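PDB 2BNL: modulator protein RSBR from Bacillus subtilis, which regulates sigma-B in the general stress response, stimulating the RsbT kinase toward RsbS as part of the stressosome, here seen as its nonheme globin N-terminal domain. Local coordinates for the interface of chains A and B. Coordinates in Å, arbitrary orientation; residue numbers count along the deposited sequence, not the author numbering. Chains: chain A/B, Modulator protein RSBR.

The interface of chains A and B. Residues chain A 92-93, 96, 113; chain B 110, 114.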
loop_
_atom_site.group_PDB
_atom_site.type_symbol
_atom_site.label_atom_id
_atom_site.label_comp_id
_atom_site.label_asym_id
_atom_site.label_seq_id
_atom_site.Cartn_x
_atom_site.Cartn_y
_atom_site.Cartn_z
ATOM N N TRP A 92 2.279 9.601 2.988
ATOM C CA TRP A 92 2.055 10.243 1.678
ATOM C C TRP A 92 0.823 11.175 1.749
ATOM O O TRP A 92 0.774 12.229 1.083
ATOM C CB TRP A 92 2.119 9.265 0.479
ATOM C CG TRP A 92 0.954 8.367 0.274
ATOM C CD1 TRP A 92 0.811 7.036 0.682
ATOM C CD2 TRP A 92 -0.299 8.733 -0.285
ATOM N NE1 TRP A 92 -0.438 6.593 0.382
ATOM C CE2 TRP A 92 -1.147 7.610 -0.196
ATOM C CE3 TRP A 92 -0.794 9.909 -0.862
ATOM C CZ2 TRP A 92 -2.487 7.639 -0.654
ATOM C CZ3 TRP A 92 -2.153 9.957 -1.262
ATOM C CH2 TRP A 92 -2.942 8.804 -1.232
ATOM N N LYS A 93 -0.152 10.783 2.560
ATOM C CA LYS A 93 -1.377 11.526 2.684
ATOM C C LYS A 93 -1.180 12.844 3.382
ATOM O O LYS A 93 -1.805 13.889 2.999
ATOM C CB LYS A 93 -2.428 10.682 3.419
ATOM C CG LYS A 93 -2.846 9.514 2.586
ATOM C CD LYS A 93 -3.923 8.785 3.391
ATOM C CE LYS A 93 -3.964 7.337 3.101
ATOM N NZ LYS A 93 -4.956 6.833 4.125
ATOM N N TYR A 96 0.574 14.968 0.888
ATOM C CA TYR A 96 -0.455 15.513 0.059
ATOM C C TYR A 96 -1.092 16.803 0.633
ATOM O O TYR A 96 -1.182 17.819 -0.035
ATOM C CB TYR A 96 -1.528 14.470 -0.291
ATOM C CG TYR A 96 -2.754 15.121 -0.855
ATOM C CD1 TYR A 96 -2.796 15.550 -2.207
ATOM C CD2 TYR A 96 -3.860 15.354 -0.050
ATOM C CE1 TYR A 96 -3.898 16.141 -2.711
ATOM C CE2 TYR A 96 -4.985 15.982 -0.567
ATOM C CZ TYR A 96 -4.985 16.338 -1.906
ATOM O OH TYR A 96 -6.096 16.893 -2.408
ATOM N N ILE A 113 -2.182 13.965 -6.445
ATOM C CA ILE A 113 -2.271 12.647 -5.918
ATOM C C ILE A 113 -1.590 11.597 -6.799
ATOM O O ILE A 113 -0.910 10.712 -6.299
ATOM C CB ILE A 113 -3.760 12.254 -5.724
ATOM C CG1 ILE A 113 -4.382 13.125 -4.623
ATOM C CG2 ILE A 113 -3.915 10.710 -5.436
ATOM C CD1 ILE A 113 -5.880 13.000 -4.587
ATOM N N THR B 110 -11.159 14.113 -6.780
ATOM C CA THR B 110 -10.440 14.017 -5.558
ATOM C C THR B 110 -11.244 13.354 -4.416
ATOM O O THR B 110 -10.731 12.494 -3.710
ATOM C CB THR B 110 -9.869 15.414 -5.114
ATOM O OG1 THR B 110 -8.876 15.864 -6.063
ATOM C CG2 THR B 110 -9.231 15.296 -3.734
ATOM N N TRP B 114 -10.428 9.715 -2.286
ATOM C CA TRP B 114 -10.486 9.536 -0.856
ATOM C C TRP B 114 -11.559 8.542 -0.367
ATOM O O TRP B 114 -11.340 7.840 0.627
ATOM C CB TRP B 114 -10.627 10.883 -0.147
ATOM C CG TRP B 114 -9.470 11.766 -0.425
ATOM C CD1 TRP B 114 -9.502 13.066 -0.849
ATOM C CD2 TRP B 114 -8.069 11.426 -0.291
ATOM N NE1 TRP B 114 -8.216 13.546 -0.998
ATOM C CE2 TRP B 114 -7.324 12.556 -0.676
ATOM C CE3 TRP B 114 -7.389 10.283 0.118
ATOM C CZ2 TRP B 114 -5.974 12.568 -0.662
ATOM C CZ3 TRP B 114 -6.024 10.285 0.106
ATOM C CH2 TRP B 114 -5.321 11.404 -0.262
HETATM O O HOH W 1 -8.500 16.586 -0.670
#
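B:Trp114 projects from helix 109-133 against A:Trp92, A:Tyr96 and A:Ile113 in a largely apolar, helix-to-helix interface that helps join the two chains of the deposited assembly, each a nonheme globin N-terminal domain of RsbR. The interface is two-fold symmetric, so the same contact recurs with the chains exchanged; it is plausibly, though not demonstrably, the pairing used in the stressosome. With CG anti to its carbonyl carbon (chi1 -61°), B:Trp114 sends the benzo part of its indole foremost across the boundary, and 93 Å² of its surface is hidden by the partner. A broad, rigid indole suits this place because different parts of its outline meet different neighbours. Its CZ2 lies above the CD2–CE2 margin of the A:Tyr96 ring, 3.6 Å from A:Tyr96 CD2. The two rings meet edge-to-face, their planes inclined by 58°. In A:Tyr96, CG, anti to the backbone N, carries the ring across from helix 81-100; a tyrosine offers both an aromatic face and a hydroxyl. Farther round, a second indole is long enough to meet the first tip to tip, CH2 of B:Trp114 standing 3.6 Å from CZ3 of A:Trp92. Beside this meeting, A:Lys93 lays CG over the centre of the A:Trp92 ring, 3.6 Å above its plane, its extended stem running past B:Trp114 in the opposite direction. The slim methyl end of A:Ile113 crosses obliquely from off the indole plane, beside the CZ2 edge, with CD1 4.0 Å from CZ2 of B:Trp114. The polar ends join indirectly: one water lies 3.0 Å from the phenol oxygen OH of A:Tyr96. The same water is 3.1 Å from the indole NE1 of B:Trp114, whose N-H approaches it at a bent 136°. Beside this bridge, the small B:Thr110 turns its methyl CG2 toward A:Tyr96 OH. An alanine in place of B:Trp114 would probably open a gap between A:Tyr96, A:Trp92 and A:Ile113 and deprive the bridging water of its indole mate.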